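Local coordinates for protein GDSL-esterase (PDB 3HP4) that hydrolyses esters as a serine esterase of the GDSL family from a psychrotrophic bacterium, possibly with lysophospholipase activity, at residues A[2-7]-A[40-45]; A[29-34]-A[170-175]; A[107-112]-A[141-146]. One frame throughout, in Å; residues are numbered along the deposited sequence.

In the fold
From the N terminus, strand 3-9 runs out, helix 24-34 returns over the sheet, and interaction 1 closes this first loop by pairing 2-7 with 40-45. Interaction 2 starts within that loop, on 29-34, and is completed only when the chain reaches 170-175, so the two cross. The intervening span contains the whole of interaction 3, in which 107-112 meets 141-146. Interactions 1 and 3 lie toward opposite edges of one parallel sheet, their centres about 17 Å apart, while interaction 2 joins two helices. It touches both others: Q29 reaches the backbone of L41, and M174 and I170 pack on F144, with M174 also on M109.

Interaction 1. Residues A[2-7]-A[40-45]; sequences DNTILI and VLINAS
T4 and I42 meet through methyl groups, CG2 of T4 lying 3.6 Å from CD1 of I42, the two side chains crossing at a slant. On the same face of the sheet L6 holds its CG anti to the backbone N (chi1 -179°), and its CD1 branch touches both I42 CG2 and A44 CB, each at 3.8 Å. On the other face I5 and L41 lie side by side and point the same way; CD2 of L41 is 4.0 Å from CB of I5. Between the two faces five backbone hydrogen bonds set a parallel register, from V40 N to N3 O through to A44 N to I7 O. The bond from I7 N to I42 O, 2.8 Å long, is almost perfectly straight (179°). Where the second strand stops, OD1 of N43 accepts from S45 N, from above the carbonyl plane, which makes an Asx turn, and also from S45 OG, in the plane at 2.7 Å. Further out, helix 51-65 packs on L6 and I42, and helix 24-34 on L41. Two neighbouring parallel strands joined through a helix make a beta-alpha-beta crossover, here opening the three-layered SGNH-hydrolase fold.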
ATOM      1  N   ASP A   2      21.239  -2.750   2.994  1.00 19.53           N
ATOM      2  CA  ASP A   2      20.079  -3.379   2.245  1.00 19.98           C
ATOM      3  C   ASP A   2      18.658  -3.087   2.753  1.00 17.45           C
ATOM      4  O   ASP A   2      18.138  -3.759   3.618  1.00 18.51           O
ATOM      5  CB  ASP A   2      20.239  -4.882   2.207  1.00 21.10           C
ATOM      6  CG  ASP A   2      19.415  -5.520   1.143  1.00 23.02           C
ATOM      7  OD1 ASP A   2      18.490  -4.857   0.613  1.00 30.13           O
ATOM      8  OD2 ASP A   2      19.658  -6.701   0.832  1.00 30.82           O
ATOM      9  N   ASN A   3      18.028  -2.073   2.218  1.00 12.83           N
ATOM     10  CA  ASN A   3      16.674  -1.817   2.489  1.00 10.40           C
ATOM     11  C   ASN A   3      15.982  -1.832   1.178  1.00  8.73           C
ATOM     12  O   ASN A   3      15.692  -0.776   0.619  1.00 11.66           O
ATOM     13  CB  ASN A   3      16.520  -0.475   3.182  1.00 14.13           C
ATOM     14  CG  ASN A   3      16.995  -0.532   4.627  1.00 16.13           C
ATOM     15  OD1 ASN A   3      16.405  -1.248   5.450  1.00 17.81           O
ATOM     16  ND2 ASN A   3      18.016   0.187   4.920  1.00 21.16           N
ATOM     17  N   THR A   4      15.640  -3.028   0.743  1.00  6.46           N
ATOM     18  CA  THR A   4      14.930  -3.195  -0.514  1.00  5.57           C
ATOM     19  C   THR A   4      13.466  -3.502  -0.184  1.00  6.06           C
ATOM     20  O   THR A   4      13.161  -4.576   0.417  1.00  8.34           O
ATOM     21  CB  THR A   4      15.562  -4.341  -1.266  1.00  5.26           C
ATOM     22  OG1 THR A   4      16.923  -3.999  -1.580  1.00  6.66           O
ATOM     23  CG2 THR A   4      14.782  -4.598  -2.556  1.00  7.84           C
ATOM     24  N   ILE A   5      12.594  -2.640  -0.640  1.00  5.25           N
ATOM     25  CA  ILE A   5      11.176  -2.695  -0.238  1.00  5.68           C
ATOM     26  C   ILE A   5      10.330  -3.035  -1.446  1.00  5.98           C
ATOM     27  O   ILE A   5      10.285  -2.268  -2.399  1.00  7.37           O
ATOM     28  CB  ILE A   5      10.704  -1.322   0.333  1.00  5.92           C
ATOM     29  CG1 ILE A   5      11.608  -0.876   1.441  1.00  6.79           C
ATOM     30  CG2 ILE A   5       9.251  -1.509   0.847  1.00  7.47           C
ATOM     31  CD1 ILE A   5      11.250   0.547   2.005  1.00  7.03           C
ATOM     32  N   LEU A   6       9.653  -4.173  -1.398  1.00  6.18           N
ATOM     33  CA  LEU A   6       8.657  -4.539  -2.416  1.00  6.47           C
ATOM     34  C   LEU A   6       7.350  -3.865  -2.084  1.00  6.60           C
ATOM     35  O   LEU A   6       6.792  -4.110  -0.987  1.00  7.54           O
ATOM     36  CB  LEU A   6       8.508  -6.072  -2.403  1.00  8.06           C
ATOM     37  CG  LEU A   6       7.512  -6.619  -3.431  1.00  7.36           C
ATOM     38  CD1 LEU A   6       8.103  -6.499  -4.840  1.00  9.06           C
ATOM     39  CD2 LEU A   6       7.204  -8.087  -3.143  1.00 11.50           C
ATOM     40  N   ILE A   7       6.840  -3.038  -2.981  1.00  6.05           N
ATOM     41  CA  ILE A   7       5.581  -2.282  -2.810  0.50  7.46           C
ATOM     42  C   ILE A   7       4.489  -3.123  -3.458  1.00  7.12           C
ATOM     43  O   ILE A   7       4.461  -3.236  -4.707  1.00  8.70           O
ATOM     44  CB  ILE A   7       5.674  -0.862  -3.494  0.50  7.41           C
ATOM     45  CG1 ILE A   7       6.896  -0.080  -3.020  0.50  8.43           C
ATOM     46  CG2 ILE A   7       4.384  -0.008  -3.252  0.50  8.25           C
ATOM     47  CD1 ILE A   7       6.835   0.296  -1.512  0.50  9.17           C
ATOM     48  N   VAL A  40      15.849   0.968  -1.766  1.00  6.08           N
ATOM     49  CA  VAL A  40      15.437   0.695  -3.157  1.00  5.83           C
ATOM     50  C   VAL A  40      14.007   0.215  -3.119  1.00  5.64           C
ATOM     51  O   VAL A  40      13.687  -0.750  -2.435  1.00  7.13           O
ATOM     52  CB  VAL A  40      16.351  -0.349  -3.777  1.00  6.37           C
ATOM     53  CG1 VAL A  40      15.811  -0.715  -5.156  1.00  8.94           C
ATOM     54  CG2 VAL A  40      17.772   0.191  -3.863  1.00  7.64           C
ATOM     55  N   LEU A  41      13.153   0.868  -3.876  1.00  5.22           N
ATOM     56  CA  LEU A  41      11.742   0.460  -4.008  1.00  5.79           C
ATOM     57  C   LEU A  41      11.543  -0.395  -5.237  1.00  4.72           C
ATOM     58  O   LEU A  41      12.057  -0.069  -6.305  1.00  7.34           O
ATOM     59  CB  LEU A  41      10.853   1.698  -4.117  1.00  6.75           C
ATOM     60  CG  LEU A  41      11.068   2.718  -2.985  1.00  6.33           C
ATOM     61  CD1 LEU A  41      10.086   3.884  -3.227  1.00  8.95           C
ATOM     62  CD2 LEU A  41      10.829   2.128  -1.642  1.00  8.06           C
ATOM     63  N   ILE A  42      10.816  -1.492  -5.084  1.00  4.79           N
ATOM     64  CA  ILE A  42      10.438  -2.329  -6.243  1.00  5.40           C
ATOM     65  C   ILE A  42       8.939  -2.248  -6.322  1.00  4.31           C
ATOM     66  O   ILE A  42       8.236  -2.726  -5.420  1.00  5.27           O
ATOM     67  CB  ILE A  42      10.890  -3.795  -6.068  1.00  4.95           C
ATOM     68  CG1 ILE A  42      12.403  -3.890  -5.849  1.00  6.00           C
ATOM     69  CG2 ILE A  42      10.388  -4.635  -7.272  1.00  6.35           C
ATOM     70  CD1 ILE A  42      12.832  -5.349  -5.463  1.00  8.55           C
ATOM     71  N   ASN A  43       8.410  -1.638  -7.350  1.00  5.10           N
ATOM     72  CA  ASN A  43       6.968  -1.465  -7.451  1.00  6.02           C
ATOM     73  C   ASN A  43       6.321  -2.694  -8.100  1.00  6.08           C
ATOM     74  O   ASN A  43       6.606  -3.015  -9.237  1.00  8.87           O
ATOM     75  CB  ASN A  43       6.633  -0.220  -8.259  1.00  5.88           C
ATOM     76  CG  ASN A  43       5.224   0.265  -7.960  1.00  6.75           C
ATOM     77  OD1 ASN A  43       4.475  -0.422  -7.239  1.00  7.65           O
ATOM     78  ND2 ASN A  43       4.859   1.418  -8.466  1.00  7.11           N
ATOM     79  N   ALA A  44       5.518  -3.435  -7.354  1.00  5.60           N
ATOM     80  CA  ALA A  44       4.753  -4.544  -7.848  1.00  6.63           C
ATOM     81  C   ALA A  44       3.293  -4.246  -7.795  1.00  7.02           C
ATOM     82  O   ALA A  44       2.482  -5.162  -7.683  1.00 10.54           O
ATOM     83  CB  ALA A  44       5.121  -5.854  -7.074  1.00  8.03           C
ATOM     84  N   SER A  45       2.913  -2.990  -7.868  1.00  6.52           N
ATOM     85  CA  SER A  45       1.490  -2.602  -7.788  1.00  6.75           C
ATOM     86  C   SER A  45       0.796  -2.847  -9.110  1.00  7.04           C
ATOM     87  O   SER A  45       1.396  -2.665 -10.180  1.00  8.02           O
ATOM     88  CB  SER A  45       1.431  -1.120  -7.426  1.00  6.60           C
ATOM     89  OG  SER A  45       2.028  -0.913  -6.161  1.00  7.28           O
TER

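Interaction 2. Residues A[29-34]-A[170-175]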
ATOM      1  N   GLN A  29      11.815   7.253  -5.181  1.00  6.38           N
ATOM      2  CA  GLN A  29      13.147   6.755  -5.482  1.00  6.93           C
ATOM      3  C   GLN A  29      14.060   7.915  -5.903  1.00  7.26           C
ATOM      4  O   GLN A  29      15.219   7.918  -5.565  1.00  7.84           O
ATOM      5  CB  GLN A  29      13.092   5.732  -6.593  1.00  8.34           C
ATOM      6  CG  GLN A  29      14.461   4.989  -6.722  1.00  8.14           C
ATOM      7  CD  GLN A  29      14.806   4.192  -5.491  1.00  6.53           C
ATOM      8  OE1 GLN A  29      14.047   3.317  -5.142  1.00  9.39           O
ATOM      9  NE2 GLN A  29      15.860   4.487  -4.799  1.00  8.16           N
ATOM     10  N   ASP A  30      13.545   8.889  -6.652  1.00  6.96           N
ATOM     11  CA  ASP A  30      14.376  10.040  -7.059  1.00  7.80           C
ATOM     12  C   ASP A  30      14.884  10.735  -5.810  1.00  8.03           C
ATOM     13  O   ASP A  30      16.030  11.182  -5.746  1.00  8.62           O
ATOM     14  CB  ASP A  30      13.587  11.055  -7.896  1.00  8.18           C
ATOM     15  CG  ASP A  30      13.159  10.537  -9.260  1.00 13.73           C
ATOM     16  OD1 ASP A  30      13.743   9.562  -9.787  1.00 14.12           O
ATOM     17  OD2 ASP A  30      12.252  11.173  -9.855  1.00 14.20           O
ATOM     18  N   LYS A  31      14.020  10.887  -4.809  1.00  8.47           N
ATOM     19  CA  LYS A  31      14.386  11.556  -3.556  1.00  8.16           C
ATOM     20  C   LYS A  31      15.456  10.775  -2.831  1.00  9.32           C
ATOM     21  O   LYS A  31      16.479  11.325  -2.413  1.00  9.75           O
ATOM     22  CB  LYS A  31      13.158  11.785  -2.663  1.00  8.68           C
ATOM     23  CG  LYS A  31      13.445  12.419  -1.311  1.00 10.47           C
ATOM     24  CD  LYS A  31      12.138  12.668  -0.561  1.00 11.86           C
ATOM     25  CE  LYS A  31      12.372  13.302   0.820  1.00 13.14           C
ATOM     26  NZ  LYS A  31      12.891  14.694   0.693  1.00 12.51           N
ATOM     27  N   TYR A  32      15.288   9.468  -2.722  1.00  7.81           N
ATOM     28  CA  TYR A  32      16.311   8.622  -2.123  1.00  9.06           C
ATOM     29  C   TYR A  32      17.648   8.769  -2.864  1.00  9.14           C
ATOM     30  O   TYR A  32      18.695   8.845  -2.209  1.00 10.30           O
ATOM     31  CB  TYR A  32      15.879   7.150  -2.120  1.00  8.10           C
ATOM     32  CG  TYR A  32      14.751   6.831  -1.138  1.00  6.79           C
ATOM     33  CD1 TYR A  32      14.692   7.430   0.135  1.00  7.34           C
ATOM     34  CD2 TYR A  32      13.798   5.921  -1.470  1.00  6.48           C
ATOM     35  CE1 TYR A  32      13.668   7.098   1.030  1.00  7.52           C
ATOM     36  CE2 TYR A  32      12.769   5.599  -0.562  1.00  7.64           C
ATOM     37  CZ  TYR A  32      12.748   6.169   0.668  1.00  6.02           C
ATOM     38  OH  TYR A  32      11.708   5.811   1.522  1.00  8.02           O
ATOM     39  N   ASP A  33      17.590   8.714  -4.187  1.00  8.60           N
ATOM     40  CA  ASP A  33      18.817   8.791  -5.044  1.00  9.36           C
ATOM     41  C   ASP A  33      19.519  10.107  -4.799  1.00 10.59           C
ATOM     42  O   ASP A  33      20.751  10.164  -4.946  1.00 13.88           O
ATOM     43  CB  ASP A  33      18.427   8.702  -6.522  1.00 11.06           C
ATOM     44  CG  ASP A  33      17.934   7.329  -6.955  1.00 12.29           C
ATOM     45  OD1 ASP A  33      17.973   6.322  -6.183  1.00 13.56           O
ATOM     46  OD2 ASP A  33      17.412   7.240  -8.111  1.00 15.80           O
ATOM     47  N   ALA A  34      18.808  11.175  -4.455  1.00 10.21           N
ATOM     48  CA  ALA A  34      19.443  12.502  -4.338  1.00 10.70           C
ATOM     49  C   ALA A  34      19.907  12.774  -2.899  1.00 10.77           C
ATOM     50  O   ALA A  34      20.581  13.777  -2.627  1.00 12.07           O
ATOM     51  CB  ALA A  34      18.459  13.548  -4.764  1.00 12.50           C
ATOM     52  N   ILE A 170       2.150  12.692  -1.803  1.00  7.39           N
ATOM     53  CA  ILE A 170       2.170  11.302  -1.354  1.00  7.10           C
ATOM     54  C   ILE A 170       3.641  10.838  -1.158  1.00  6.13           C
ATOM     55  O   ILE A 170       3.928  10.167  -0.165  1.00  6.91           O
ATOM     56  CB  ILE A 170       1.464  10.381  -2.335  1.00  6.42           C
ATOM     57  CG1 ILE A 170      -0.039  10.756  -2.401  1.00  8.05           C
ATOM     58  CG2 ILE A 170       1.611   8.906  -1.923  1.00  7.84           C
ATOM     59  CD1 ILE A 170      -0.759  10.088  -3.552  1.00 10.37           C
ATOM     60  N   ARG A 171       4.561  11.237  -2.055  1.00  6.79           N
ATOM     61  CA  ARG A 171       5.973  10.900  -1.911  1.00  6.90           C
ATOM     62  C   ARG A 171       6.425  11.346  -0.540  1.00  6.50           C
ATOM     63  O   ARG A 171       7.103  10.569   0.158  1.00  7.15           O
ATOM     64  CB  ARG A 171       6.756  11.671  -2.961  1.00  7.00           C
ATOM     65  CG  ARG A 171       8.289  11.606  -2.730  1.00  7.93           C
ATOM     66  CD  ARG A 171       9.030  12.714  -3.526  1.00  8.52           C
ATOM     67  NE  ARG A 171       8.656  14.018  -2.982  1.00  9.99           N
ATOM     68  CZ  ARG A 171       8.640  15.146  -3.670  1.00 10.03           C
ATOM     69  NH1 ARG A 171       8.979  15.159  -4.949  1.00  9.92           N
ATOM     70  NH2 ARG A 171       8.181  16.232  -3.057  1.00 11.72           N
ATOM     71  N   ASP A 172       6.090  12.564  -0.133  1.00  6.98           N
ATOM     72  CA  ASP A 172       6.628  13.043   1.131  1.00  7.79           C
ATOM     73  C   ASP A 172       6.002  12.330   2.329  1.00  7.70           C
ATOM     74  O   ASP A 172       6.677  12.024   3.330  1.00  8.11           O
ATOM     75  CB  ASP A 172       6.501  14.539   1.237  1.00  9.79           C
ATOM     76  CG  ASP A 172       7.433  15.248   0.244  1.00 11.98           C
ATOM     77  OD1 ASP A 172       8.445  14.647  -0.160  1.00 14.32           O
ATOM     78  OD2 ASP A 172       7.155  16.407  -0.129  1.00 17.67           O
ATOM     79  N   GLU A 173       4.710  11.966   2.265  0.50  6.79           N
ATOM     80  CA  GLU A 173       4.118  11.178   3.345  0.50  7.13           C
ATOM     81  C   GLU A 173       4.714   9.781   3.428  0.50  6.82           C
ATOM     82  O   GLU A 173       4.847   9.181   4.492  0.50  6.27           O
ATOM     83  CB  GLU A 173       2.583  11.057   3.187  0.50  7.65           C
ATOM     84  CG  GLU A 173       1.849  12.350   3.338  0.50  8.91           C
ATOM     85  CD  GLU A 173       0.347  12.191   3.213  0.50  8.75           C
ATOM     86  OE1 GLU A 173      -0.216  11.252   3.876  0.50  6.87           O
ATOM     87  OE2 GLU A 173      -0.235  13.036   2.453  0.50  7.87           O
ATOM     88  N   MET A 174       5.045   9.222   2.268  1.00  6.25           N
ATOM     89  CA  MET A 174       5.626   7.896   2.267  1.00  6.19           C
ATOM     90  C   MET A 174       7.092   7.908   2.694  1.00  4.97           C
ATOM     91  O   MET A 174       7.534   6.975   3.360  1.00  6.13           O
ATOM     92  CB  MET A 174       5.411   7.203   0.923  1.00  6.77           C
ATOM     93  CG  MET A 174       3.937   6.820   0.691  1.00  6.64           C
ATOM     94  SD  MET A 174       3.260   5.857   2.072  1.00  9.31           S
ATOM     95  CE  MET A 174       4.206   4.406   1.819  1.00 13.78           C
ATOM     96  N   TYR A 175       7.817   8.970   2.340  1.00  5.48           N
ATOM     97  CA  TYR A 175       9.180   9.105   2.870  1.00  5.77           C
ATOM     98  C   TYR A 175       9.144   9.057   4.391  1.00  5.43           C
ATOM     99  O   TYR A 175       9.925   8.385   5.037  1.00  5.15           O
ATOM    100  CB  TYR A 175       9.758  10.439   2.379  1.00  6.36           C
ATOM    101  CG  TYR A 175      11.123  10.687   2.933  1.00  5.65           C
ATOM    102  CD1 TYR A 175      12.262  10.133   2.321  1.00  6.43           C
ATOM    103  CD2 TYR A 175      11.292  11.457   4.062  1.00  6.51           C
ATOM    104  CE1 TYR A 175      13.551  10.359   2.844  1.00  7.32           C
ATOM    105  CE2 TYR A 175      12.561  11.670   4.600  1.00  8.59           C
ATOM    106  CZ  TYR A 175      13.659  11.129   3.970  1.00  6.21           C
ATOM    107  OH  TYR A 175      14.927  11.373   4.510  1.00  9.92           O
TER
HETATM  108  O   HOH W   1      10.671  16.030  -0.786  1.00 19.00           O
HETATM  109  O   HOH W   2      12.115   6.906   3.970  1.00  6.83           O
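K31 lays its aliphatic end over the ring of Y175, and this is the tight part of the contact. The lysine chain is extended as far as CE, which sits above the ring centre, 3.5 Å from CD1 of Y175, as a CH-pi contact. A bend at chi4 (68°) then lifts NZ almost along the ring normal to 4.7 Å from the Y175 centroid, a cation-pi arrangement. Beside it the rings of Y32 and Y175 meet rim to rim with planes at 41°, CE1 of Y32 being 3.6 Å from CD1 of Y175. The remainder is looser and watery. One water accepts from K31 NZ and donates to D172 OD1, spanning a direct NZ to OD1 separation of 4.5 Å, too long for a salt bridge. Another links Y32 OH with the carbonyl O of Y175. D172 is itself gripped side-on by R171, whose NE stands 2.9 Å from OD1 of D172, while K31 NZ forms its salt bridge with E35. The axes of segments 29-34 and 170-175 come no closer than 10.9 Å, a gap spanned by long side chains. E35, the water-bridged D172 and the ring face would probably stabilise a charged amine on K31, partly offset by the nearby R171.

Interaction 3. Residues A[107-112]-A[141-146]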
ATOM      1  N   ALA A 107       5.108  -4.432   6.370  1.00  5.37           N
ATOM      2  CA  ALA A 107       4.209  -3.344   6.776  1.00  5.35           C
ATOM      3  C   ALA A 107       2.940  -3.474   6.019  1.00  5.50           C
ATOM      4  O   ALA A 107       2.897  -3.969   4.872  1.00  6.49           O
ATOM      5  CB  ALA A 107       4.877  -1.978   6.486  1.00  7.48           C
ATOM      6  N   LEU A 108       1.861  -3.014   6.647  1.00  6.19           N
ATOM      7  CA  LEU A 108       0.520  -3.029   6.108  1.00  7.50           C
ATOM      8  C   LEU A 108      -0.060  -1.637   6.219  1.00  6.05           C
ATOM      9  O   LEU A 108      -0.155  -1.118   7.334  1.00  7.43           O
ATOM     10  CB  LEU A 108      -0.284  -4.009   7.018  1.00  9.43           C
ATOM     11  CG  LEU A 108      -1.708  -4.249   6.660  1.00  6.65           C
ATOM     12  CD1 LEU A 108      -1.896  -4.891   5.253  1.00 10.93           C
ATOM     13  CD2 LEU A 108      -2.402  -5.124   7.718  1.00 10.19           C
ATOM     14  N   MET A 109      -0.479  -1.050   5.116  1.00  5.83           N
ATOM     15  CA  MET A 109      -1.133   0.265   5.185  1.00  6.06           C
ATOM     16  C   MET A 109      -2.595   0.132   5.564  1.00  5.95           C
ATOM     17  O   MET A 109      -3.343  -0.676   4.969  1.00  7.37           O
ATOM     18  CB  MET A 109      -1.008   0.963   3.836  1.00  7.24           C
ATOM     19  CG  MET A 109      -1.469   2.424   3.909  1.00  6.29           C
ATOM     20  SD  MET A 109      -1.038   3.357   2.448  1.00  7.70           S
ATOM     21  CE  MET A 109       0.734   3.463   2.718  1.00 10.98           C
ATOM     22  N   GLU A 110      -3.030   0.898   6.533  1.00  5.98           N
ATOM     23  CA  GLU A 110      -4.450   1.090   6.902  0.70  6.18           C
ATOM     24  C   GLU A 110      -5.174   1.637   5.661  1.00  6.74           C
ATOM     25  O   GLU A 110      -4.617   2.567   5.028  1.00  7.72           O
ATOM     26  CB  GLU A 110      -4.534   2.055   8.119  0.70  4.78           C
ATOM     27  CG  GLU A 110      -5.891   2.009   8.759  0.70 10.14           C
ATOM     28  CD  GLU A 110      -5.868   2.709  10.032  0.70  9.15           C
ATOM     29  OE1 GLU A 110      -5.192   3.825  10.069  0.70 14.30           O
ATOM     30  OE2 GLU A 110      -6.425   2.149  10.962  0.70 16.38           O
ATOM     31  N   ILE A 111      -6.343   1.154   5.311  1.00  6.00           N
ATOM     32  CA  ILE A 111      -7.096   1.668   4.146  1.00  5.83           C
ATOM     33  C   ILE A 111      -8.441   2.141   4.670  1.00  6.07           C
ATOM     34  O   ILE A 111      -9.004   1.523   5.605  1.00  6.63           O
ATOM     35  CB  ILE A 111      -7.271   0.594   3.095  1.00  5.70           C
ATOM     36  CG1 ILE A 111      -5.981  -0.097   2.691  1.00  7.48           C
ATOM     37  CG2 ILE A 111      -7.972   1.170   1.837  1.00  6.98           C
ATOM     38  CD1 ILE A 111      -4.881   0.831   2.006  1.00  8.33           C
ATOM     39  N   TYR A 112      -8.963   3.243   4.119  1.00  5.74           N
ATOM     40  CA  TYR A 112     -10.302   3.758   4.392  1.00  6.49           C
ATOM     41  C   TYR A 112     -11.067   3.796   3.092  1.00  8.06           C
ATOM     42  O   TYR A 112     -10.473   3.985   2.027  1.00  8.59           O
ATOM     43  CB  TYR A 112     -10.233   5.206   4.971  1.00  7.93           C
ATOM     44  CG  TYR A 112      -9.656   5.281   6.397  1.00  7.86           C
ATOM     45  CD1 TYR A 112     -10.444   5.626   7.509  1.00 11.08           C
ATOM     46  CD2 TYR A 112      -8.328   5.056   6.628  1.00  9.44           C
ATOM     47  CE1 TYR A 112      -9.815   5.670   8.775  1.00 13.69           C
ATOM     48  CE2 TYR A 112      -7.757   5.140   7.900  1.00 10.97           C
ATOM     49  CZ  TYR A 112      -8.513   5.424   8.911  1.00 13.96           C
ATOM     50  OH  TYR A 112      -7.819   5.427  10.196  1.00 16.77           O
ATOM     51  N   MET A 141       0.878   1.312   8.757  1.00  5.88           N
ATOM     52  CA  MET A 141       1.186   2.598   8.165  0.50  6.55           C
ATOM     53  C   MET A 141      -0.070   3.440   8.002  1.00  5.56           C
ATOM     54  O   MET A 141      -1.132   2.905   7.599  1.00  6.26           O
ATOM     55  CB  MET A 141       1.784   2.330   6.802  0.50  7.83           C
ATOM     56  CG  MET A 141       3.174   1.867   6.888  0.50  7.21           C
ATOM     57  SD  MET A 141       4.061   2.338   5.325  0.50  8.27           S
ATOM     58  CE  MET A 141       5.704   1.831   5.896  0.50  4.67           C
ATOM     59  N   ASN A 142       0.009   4.735   8.214  1.00  6.55           N
ATOM     60  CA  ASN A 142      -1.098   5.645   7.951  1.00  6.67           C
ATOM     61  C   ASN A 142      -1.494   5.659   6.448  1.00  6.26           C
ATOM     62  O   ASN A 142      -0.622   5.560   5.595  1.00  7.78           O
ATOM     63  CB  ASN A 142      -0.675   7.096   8.361  1.00  8.87           C
ATOM     64  CG  ASN A 142      -1.829   8.026   8.482  1.00  9.13           C
ATOM     65  OD1 ASN A 142      -2.769   7.799   9.128  1.00  9.67           O
ATOM     66  ND2 ASN A 142      -1.673   9.171   7.768  1.00 13.77           N
ATOM     67  N   PHE A 143      -2.786   5.774   6.197  1.00  5.33           N
ATOM     68  CA  PHE A 143      -3.268   5.810   4.764  1.00  5.35           C
ATOM     69  C   PHE A 143      -2.885   7.156   4.155  1.00  5.67           C
ATOM     70  O   PHE A 143      -3.366   8.201   4.594  1.00  5.81           O
ATOM     71  CB  PHE A 143      -4.748   5.646   4.785  1.00  5.47           C
ATOM     72  CG  PHE A 143      -5.405   5.421   3.416  1.00  4.33           C
ATOM     73  CD1 PHE A 143      -4.736   4.745   2.428  1.00  5.47           C
ATOM     74  CD2 PHE A 143      -6.704   5.831   3.197  1.00  5.52           C
ATOM     75  CE1 PHE A 143      -5.372   4.498   1.193  1.00  5.40           C
ATOM     76  CE2 PHE A 143      -7.321   5.552   1.951  1.00  5.87           C
ATOM     77  CZ  PHE A 143      -6.620   4.894   0.998  1.00  5.55           C
ATOM     78  N   PHE A 144      -2.103   7.136   3.085  1.00  6.25           N
ATOM     79  CA  PHE A 144      -1.661   8.396   2.490  1.00  6.16           C
ATOM     80  C   PHE A 144      -2.741   9.164   1.802  1.00  6.71           C
ATOM     81  O   PHE A 144      -2.548  10.350   1.527  1.00  8.03           O
ATOM     82  CB  PHE A 144      -0.441   8.187   1.549  1.00  7.85           C
ATOM     83  CG  PHE A 144      -0.656   7.246   0.372  1.00  6.57           C
ATOM     84  CD1 PHE A 144      -1.489   7.593  -0.689  1.00  7.76           C
ATOM     85  CD2 PHE A 144       0.048   6.047   0.321  1.00  7.29           C
ATOM     86  CE1 PHE A 144      -1.611   6.706  -1.775  1.00  6.77           C
ATOM     87  CE2 PHE A 144      -0.084   5.178  -0.785  1.00  8.30           C
ATOM     88  CZ  PHE A 144      -0.914   5.531  -1.827  1.00  7.40           C
ATOM     89  N   MET A 145      -3.915   8.566   1.542  1.00  5.25           N
ATOM     90  CA  MET A 145      -5.004   9.284   0.883  1.00  5.13           C
ATOM     91  C   MET A 145      -5.796  10.193   1.791  1.00  4.96           C
ATOM     92  O   MET A 145      -6.580  10.993   1.321  1.00  5.51           O
ATOM     93  CB  MET A 145      -5.956   8.313   0.208  1.00  6.61           C
ATOM     94  CG  MET A 145      -5.322   7.649  -1.028  1.00  6.55           C
ATOM     95  SD  MET A 145      -4.819   8.813  -2.352  1.00  7.39           S
ATOM     96  CE  MET A 145      -6.388   9.579  -2.829  1.00 10.37           C
ATOM     97  N   LEU A 146      -5.665  10.026   3.112  1.00  6.04           N
ATOM     98  CA  LEU A 146      -6.521  10.808   4.005  1.00  6.38           C
ATOM     99  C   LEU A 146      -6.437  12.311   3.823  1.00  6.94           C
ATOM    100  O   LEU A 146      -7.420  13.011   3.907  1.00  7.61           O
ATOM    101  CB  LEU A 146      -6.208  10.443   5.466  1.00  7.95           C
ATOM    102  CG  LEU A 146      -6.681   9.024   5.852  1.00  7.36           C
ATOM    103  CD1 LEU A 146      -6.001   8.604   7.206  1.00 12.04           C
ATOM    104  CD2 LEU A 146      -8.149   8.915   5.916  1.00 11.70           C
TER
HETATM  105  O   HOH W   3      -4.432   5.706   8.560  1.00 12.46           O
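M109 and M141 form the parallel bridge at one edge of the SGNH-fold sheet, just where both segments leave their strands. M141 N donates to L108 O at 3.0 Å, and E110 N to M141 O. Past the bridge, side chains take over, centred on the ring of F143. I111 CA stands over the middle of one face, 4.1 Å from the F143 centroid, and CB of M145 lies nearer the rim on the opposite face. SD of M109 comes in at the ring edge, in its plane, 3.9 Å from CD1 of F143. The same sulfur approaches F144 obliquely, in a second Met-aromatic contact; M109 CE is 3.6 Å from CD2 of F144. F143 also packs on L12, next to the modified serine. An alanine in place of F143 would probably open a gap between I111 and M145 and leave the sulfur of M109 without one of its two aromatic partners. A water donates to E110 OE1 and N142 OD1 and accepts from F143 N, tying the two segments on their polar side. The contact thus combines an apolar, Met-aromatic core with a water-bridged polar flank.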